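Local coordinates for protein dihydrofolate reductase (Enterococcus faecalis, PDB 4M7U) that probably catalyses the NADPH-dependent reduction of 7,8-dihydrofolate to tetrahydrofolate, a key step in folate metabolism and the supply of DNA precursors, at residues L28-K40 with D155-Y167. Numbering follows the deposited sequence.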
loop_
_atom_site.group_PDB
_atom_site.type_symbol
_atom_site.label_atom_id
_atom_site.label_comp_id
_atom_site.label_asym_id
_atom_site.label_seq_id
_atom_site.Cartn_x
_atom_site.Cartn_y
_atom_site.Cartn_z
ATOM N N LEU A 28 1.048 -13.070 0.132
ATOM C CA LEU A 28 -0.402 -12.952 0.310
ATOM C C LEU A 28 -1.023 -14.314 0.609
ATOM O O LEU A 28 -0.723 -15.295 -0.070
ATOM C CB LEU A 28 -1.061 -12.373 -0.939
ATOM C CG LEU A 28 -0.916 -10.873 -1.147
ATOM C CD1 LEU A 28 -1.669 -10.436 -2.398
ATOM C CD2 LEU A 28 -1.412 -10.131 0.085
ATOM N N PRO A 29 -1.890 -14.385 1.631
ATOM C CA PRO A 29 -2.476 -15.691 1.956
ATOM C C PRO A 29 -3.669 -16.065 1.094
ATOM O O PRO A 29 -4.246 -17.128 1.302
ATOM C CB PRO A 29 -2.889 -15.548 3.423
ATOM C CG PRO A 29 -3.026 -14.090 3.647
ATOM C CD PRO A 29 -2.093 -13.394 2.699
ATOM N N TRP A 30 -4.023 -15.221 0.133
ATOM C CA TRP A 30 -5.135 -15.521 -0.774
ATOM C C TRP A 30 -4.724 -15.180 -2.187
ATOM O O TRP A 30 -3.701 -14.536 -2.411
ATOM C CB TRP A 30 -6.364 -14.673 -0.434
ATOM C CG TRP A 30 -6.012 -13.221 -0.401
ATOM C CD1 TRP A 30 -5.848 -12.392 -1.471
ATOM C CD2 TRP A 30 -5.733 -12.439 0.763
ATOM N NE1 TRP A 30 -5.491 -11.139 -1.045
ATOM C CE2 TRP A 30 -5.423 -11.139 0.316
ATOM C CE3 TRP A 30 -5.731 -12.707 2.131
ATOM C CZ2 TRP A 30 -5.110 -10.107 1.210
ATOM C CZ3 TRP A 30 -5.425 -11.677 3.010
ATOM C CH2 TRP A 30 -5.110 -10.398 2.544
ATOM N N HIS A 31 -5.540 -15.584 -3.148
ATOM C CA HIS A 31 -5.349 -15.112 -4.502
ATOM C C HIS A 31 -6.669 -14.500 -4.950
ATOM O O HIS A 31 -7.719 -15.135 -4.865
ATOM C CB HIS A 31 -4.906 -16.253 -5.426
ATOM C CG HIS A 31 -4.592 -15.816 -6.826
ATOM N ND1 HIS A 31 -3.843 -14.687 -7.107
ATOM C CD2 HIS A 31 -4.921 -16.354 -8.023
ATOM C CE1 HIS A 31 -3.731 -14.554 -8.417
ATOM N NE2 HIS A 31 -4.375 -15.551 -8.997
ATOM N N LEU A 32 -6.614 -13.246 -5.385
ATOM C CA LEU A 32 -7.794 -12.529 -5.842
ATOM C C LEU A 32 -7.387 -11.650 -7.023
ATOM O O LEU A 32 -7.121 -10.455 -6.842
ATOM C CB LEU A 32 -8.374 -11.674 -4.701
ATOM C CG LEU A 32 -9.753 -11.045 -4.896
ATOM C CD1 LEU A 32 -10.817 -12.151 -4.984
ATOM C CD2 LEU A 32 -10.073 -10.088 -3.728
ATOM N N PRO A 33 -7.331 -12.241 -8.236
ATOM C CA PRO A 33 -6.828 -11.573 -9.451
ATOM C C PRO A 33 -7.412 -10.191 -9.724
ATOM O O PRO A 33 -6.649 -9.306 -10.145
ATOM C CB PRO A 33 -7.249 -12.528 -10.583
ATOM C CG PRO A 33 -7.306 -13.881 -9.936
ATOM C CD PRO A 33 -7.707 -13.648 -8.496
ATOM N N ASN A 34 -8.721 -9.998 -9.541
ATOM C CA ASN A 34 -9.296 -8.676 -9.817
ATOM C C ASN A 34 -8.658 -7.582 -8.957
ATOM O O ASN A 34 -8.430 -6.459 -9.416
ATOM C CB ASN A 34 -10.823 -8.659 -9.660
ATOM C CG ASN A 34 -11.530 -9.592 -10.638
ATOM O OD1 ASN A 34 -10.944 -10.030 -11.633
ATOM N ND2 ASN A 34 -12.802 -9.901 -10.354
ATOM N N ASP A 35 -8.351 -7.917 -7.712
ATOM C CA ASP A 35 -7.747 -6.928 -6.827
ATOM C C ASP A 35 -6.329 -6.546 -7.289
ATOM O O ASP A 35 -5.976 -5.371 -7.313
ATOM C CB ASP A 35 -7.764 -7.401 -5.374
ATOM C CG ASP A 35 -7.151 -6.387 -4.431
ATOM O OD1 ASP A 35 -7.698 -5.259 -4.311
ATOM O OD2 ASP A 35 -6.119 -6.721 -3.809
ATOM N N LEU A 36 -5.533 -7.534 -7.677
ATOM C CA LEU A 36 -4.225 -7.262 -8.275
ATOM C C LEU A 36 -4.345 -6.346 -9.503
ATOM O O LEU A 36 -3.514 -5.462 -9.721
ATOM C CB LEU A 36 -3.533 -8.576 -8.654
ATOM C CG LEU A 36 -3.387 -9.544 -7.472
ATOM C CD1 LEU A 36 -2.818 -10.904 -7.898
ATOM C CD2 LEU A 36 -2.557 -8.932 -6.332
ATOM N N LYS A 37 -5.391 -6.541 -10.292
ATOM C CA LYS A 37 -5.597 -5.694 -11.461
ATOM C C LYS A 37 -5.999 -4.270 -11.043
ATOM O O LYS A 37 -5.489 -3.292 -11.592
ATOM C CB LYS A 37 -6.596 -6.333 -12.441
ATOM C CG LYS A 37 -6.872 -5.480 -13.663
ATOM C CD LYS A 37 -7.548 -6.251 -14.798
ATOM C CE LYS A 37 -8.890 -6.854 -14.389
ATOM N NZ LYS A 37 -8.780 -8.300 -13.996
ATOM N N PHE A 38 -6.874 -4.152 -10.046
ATOM C CA PHE A 38 -7.206 -2.833 -9.501
ATOM C C PHE A 38 -5.943 -2.136 -8.959
ATOM O O PHE A 38 -5.723 -0.943 -9.166
ATOM C CB PHE A 38 -8.246 -2.970 -8.385
ATOM C CG PHE A 38 -8.561 -1.673 -7.681
ATOM C CD1 PHE A 38 -9.469 -0.772 -8.224
ATOM C CD2 PHE A 38 -7.966 -1.362 -6.471
ATOM C CE1 PHE A 38 -9.761 0.420 -7.579
ATOM C CE2 PHE A 38 -8.262 -0.165 -5.813
ATOM C CZ PHE A 38 -9.158 0.722 -6.365
ATOM N N PHE A 39 -5.115 -2.911 -8.270
ATOM C CA PHE A 39 -3.895 -2.413 -7.655
ATOM C C PHE A 39 -2.942 -1.890 -8.728
ATOM O O PHE A 39 -2.322 -0.823 -8.579
ATOM C CB PHE A 39 -3.244 -3.546 -6.860
ATOM C CG PHE A 39 -1.917 -3.187 -6.244
ATOM C CD1 PHE A 39 -1.855 -2.615 -4.982
ATOM C CD2 PHE A 39 -0.734 -3.439 -6.918
ATOM C CE1 PHE A 39 -0.643 -2.297 -4.408
ATOM C CE2 PHE A 39 0.488 -3.111 -6.350
ATOM C CZ PHE A 39 0.532 -2.544 -5.094
ATOM N N LYS A 40 -2.813 -2.636 -9.815
ATOM C CA LYS A 40 -1.923 -2.187 -10.877
ATOM C C LYS A 40 -2.423 -0.895 -11.515
ATOM O O LYS A 40 -1.623 -0.030 -11.871
ATOM C CB LYS A 40 -1.686 -3.289 -11.914
ATOM C CG LYS A 40 -0.787 -4.406 -11.388
ATOM C CD LYS A 40 -0.433 -5.407 -12.478
ATOM C CE LYS A 40 0.000 -6.749 -11.896
ATOM N NZ LYS A 40 0.212 -7.755 -12.978
ATOM N N ASP A 155 -16.187 -14.822 -9.572
ATOM C CA ASP A 155 -16.277 -15.768 -10.682
ATOM C C ASP A 155 -15.378 -16.965 -10.398
ATOM O O ASP A 155 -14.956 -17.164 -9.250
ATOM C CB ASP A 155 -15.951 -15.102 -12.031
ATOM C CG ASP A 155 -14.656 -14.305 -12.011
ATOM O OD1 ASP A 155 -13.708 -14.691 -11.291
ATOM O OD2 ASP A 155 -14.585 -13.285 -12.737
ATOM N N GLU A 156 -15.078 -17.766 -11.415
ATOM C CA GLU A 156 -14.232 -18.934 -11.183
ATOM C C GLU A 156 -12.800 -18.541 -10.775
ATOM O O GLU A 156 -12.073 -19.341 -10.186
ATOM C CB GLU A 156 -14.226 -19.868 -12.401
ATOM C CG GLU A 156 -15.456 -20.776 -12.518
ATOM C CD GLU A 156 -16.546 -20.205 -13.429
ATOM O OE1 GLU A 156 -16.573 -18.968 -13.641
ATOM O OE2 GLU A 156 -17.374 -21.001 -13.939
ATOM N N LYS A 157 -12.411 -17.301 -11.068
ATOM C CA LYS A 157 -11.061 -16.834 -10.760
ATOM C C LYS A 157 -11.008 -16.059 -9.452
ATOM O O LYS A 157 -9.971 -15.984 -8.806
ATOM C CB LYS A 157 -10.530 -15.972 -11.903
ATOM C CG LYS A 157 -10.402 -16.731 -13.216
ATOM C CD LYS A 157 -9.724 -18.071 -12.969
ATOM C CE LYS A 157 -9.177 -18.679 -14.256
ATOM N NZ LYS A 157 -8.301 -19.857 -13.957
ATOM N N ASN A 158 -12.141 -15.492 -9.061
ATOM C CA ASN A 158 -12.219 -14.696 -7.855
ATOM C C ASN A 158 -13.234 -15.306 -6.892
ATOM O O ASN A 158 -14.445 -15.126 -7.060
ATOM C CB ASN A 158 -12.592 -13.263 -8.233
ATOM C CG ASN A 158 -11.579 -12.640 -9.182
ATOM O OD1 ASN A 158 -10.598 -12.023 -8.753
ATOM N ND2 ASN A 158 -11.810 -12.804 -10.482
ATOM N N LEU A 159 -12.734 -16.013 -5.879
ATOM C CA LEU A 159 -13.558 -16.941 -5.091
ATOM C C LEU A 159 -14.256 -16.363 -3.862
ATOM O O LEU A 159 -15.050 -17.056 -3.225
ATOM C CB LEU A 159 -12.698 -18.122 -4.618
ATOM C CG LEU A 159 -11.949 -18.966 -5.652
ATOM C CD1 LEU A 159 -11.175 -20.081 -4.949
ATOM C CD2 LEU A 159 -12.912 -19.551 -6.673
ATOM N N TYR A 160 -13.944 -15.123 -3.500
ATOM C CA TYR A 160 -14.392 -14.590 -2.218
ATOM C C TYR A 160 -15.186 -13.319 -2.428
ATOM O O TYR A 160 -14.846 -12.531 -3.305
ATOM C CB TYR A 160 -13.181 -14.303 -1.303
ATOM C CG TYR A 160 -12.144 -15.407 -1.318
ATOM C CD1 TYR A 160 -12.395 -16.629 -0.707
ATOM C CD2 TYR A 160 -10.930 -15.239 -1.968
ATOM C CE1 TYR A 160 -11.466 -17.652 -0.731
ATOM C CE2 TYR A 160 -9.990 -16.255 -1.997
ATOM C CZ TYR A 160 -10.266 -17.462 -1.374
ATOM O OH TYR A 160 -9.336 -18.488 -1.389
ATOM N N ALA A 161 -16.238 -13.130 -1.625
ATOM C CA ALA A 161 -16.968 -11.870 -1.601
ATOM C C ALA A 161 -15.995 -10.806 -1.124
ATOM O O ALA A 161 -15.195 -11.055 -0.220
ATOM C CB ALA A 161 -18.154 -11.944 -0.650
ATOM N N HIS A 162 -16.053 -9.621 -1.722
ATOM C CA HIS A 162 -15.132 -8.568 -1.329
ATOM C C HIS A 162 -15.704 -7.196 -1.657
ATOM O O HIS A 162 -16.600 -7.082 -2.502
ATOM C CB HIS A 162 -13.759 -8.792 -1.990
ATOM C CG HIS A 162 -13.808 -8.886 -3.488
ATOM N ND1 HIS A 162 -14.254 -10.013 -4.151
ATOM C CD2 HIS A 162 -13.456 -7.997 -4.451
ATOM C CE1 HIS A 162 -14.177 -9.812 -5.454
ATOM N NE2 HIS A 162 -13.698 -8.608 -5.669
ATOM N N ASP A 163 -15.209 -6.172 -0.959
ATOM C CA ASP A 163 -15.584 -4.793 -1.245
ATOM C C ASP A 163 -14.351 -3.951 -1.517
ATOM O O ASP A 163 -13.300 -4.152 -0.891
ATOM C CB ASP A 163 -16.409 -4.178 -0.100
ATOM C CG ASP A 163 -17.788 -4.803 0.021
ATOM O OD1 ASP A 163 -18.657 -4.510 -0.831
ATOM O OD2 ASP A 163 -17.999 -5.611 0.945
ATOM N N TYR A 164 -14.477 -3.038 -2.479
ATOM C CA TYR A 164 -13.459 -2.031 -2.725
ATOM C C TYR A 164 -13.896 -0.718 -2.074
ATOM O O TYR A 164 -14.879 -0.089 -2.514
ATOM C CB TYR A 164 -13.274 -1.825 -4.230
ATOM C CG TYR A 164 -12.736 -3.037 -4.960
ATOM C CD1 TYR A 164 -13.595 -3.950 -5.563
ATOM C CD2 TYR A 164 -11.360 -3.261 -5.061
ATOM C CE1 TYR A 164 -13.101 -5.066 -6.242
ATOM C CE2 TYR A 164 -10.856 -4.378 -5.745
ATOM C CZ TYR A 164 -11.730 -5.271 -6.326
ATOM O OH TYR A 164 -11.230 -6.375 -7.002
ATOM N N GLU A 165 -13.163 -0.293 -1.045
ATOM C CA GLU A 165 -13.550 0.886 -0.287
ATOM C C GLU A 165 -12.583 2.056 -0.473
ATOM O O GLU A 165 -11.378 1.858 -0.627
ATOM C CB GLU A 165 -13.641 0.540 1.204
ATOM C CG GLU A 165 -14.523 -0.657 1.518
ATOM C CD GLU A 165 -14.522 -0.990 3.000
ATOM O OE1 GLU A 165 -13.554 -0.592 3.704
ATOM O OE2 GLU A 165 -15.488 -1.638 3.468
ATOM N N THR A 166 -13.118 3.275 -0.424
ATOM C CA THR A 166 -12.297 4.484 -0.446
ATOM C C THR A 166 -12.563 5.333 0.797
ATOM O O THR A 166 -13.722 5.596 1.129
ATOM C CB THR A 166 -12.603 5.321 -1.702
ATOM O OG1 THR A 166 -12.479 4.491 -2.866
ATOM C CG2 THR A 166 -11.643 6.522 -1.818
ATOM N N TYR A 167 -11.500 5.757 1.482
ATOM C CA TYR A 167 -11.621 6.665 2.632
ATOM C C TYR A 167 -10.926 8.006 2.345
ATOM O O TYR A 167 -9.888 8.043 1.679
ATOM C CB TYR A 167 -11.040 6.026 3.897
ATOM C CG TYR A 167 -11.744 4.755 4.335
ATOM C CD1 TYR A 167 -11.519 3.553 3.678
ATOM C CD2 TYR A 167 -12.638 4.761 5.401
ATOM C CE1 TYR A 167 -12.151 2.394 4.074
ATOM C CE2 TYR A 167 -13.283 3.600 5.804
ATOM C CZ TYR A 167 -13.033 2.426 5.135
ATOM O OH TYR A 167 -13.662 1.269 5.514
HETATM O O HOH W 1 -9.825 -16.226 -6.109
HETATM O O HOH W 2 -7.281 -18.056 -2.817
HETATM O O HOH W 3 -13.390 -7.679 -8.293
HETATM O O HOH W 4 -15.027 -10.666 -12.107
#
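Asn158 OD1 takes the backbone N-H of Asn34 in the first turn of helix 33-43, at 2.9 Å and nearly straight (172°), on a lone pair in the carbonyl plane. Its amide lies against that of Asn34, the two planes 33° apart. Pro33 lays its ring alongside, CD 3.3 Å from Lys157 O. Leu32, at the N-cap position, has CG anti to its backbone N, which carries the branch toward 155-167; CD1 meets Asn158 CB and CD2 lies over the face of the His162 ring, 4.0 Å from its centroid in a CH-pi contact. One turn on from Asn34, the side chains of Phe38 and Tyr164 run past one another in opposite senses, Tyr164 CD2 above the rim of the Phe38 ring, an oblique pair with planes 48° apart. Strand 162-169, last in the chain and set between 120-126 and 144-151 in the mixed sheet of the dihydrofolate reductase fold, runs nearly parallel to the helix, which also packs on strand 9-17; Asp35 OD1 lies near Tyr164 CE2 and hydrogen-bonds to Thr124 OG1. Tyr160 meets the loop before the helix, its CE2 near Trp30 CB, while Phe130 meets the Tyr160 ring edge-to-face and also touches the Trp30 ring. Water 3 joins Asn34 ND2, His162 NE2 and Tyr164 OH; water 1 ties His31 O to Lys157 O and Leu159 N. In the second shell, Asp155 OD1 receives Asn158 ND2 (2.8 Å) on its syn side, which with the Asn34 bond fixes the Asn158 amide, and the backbone N-H groups of Lys157 (an Asx turn) and Asn158. His162 ND1 donates in its ring plane to Tyr160 O at 2.7 Å.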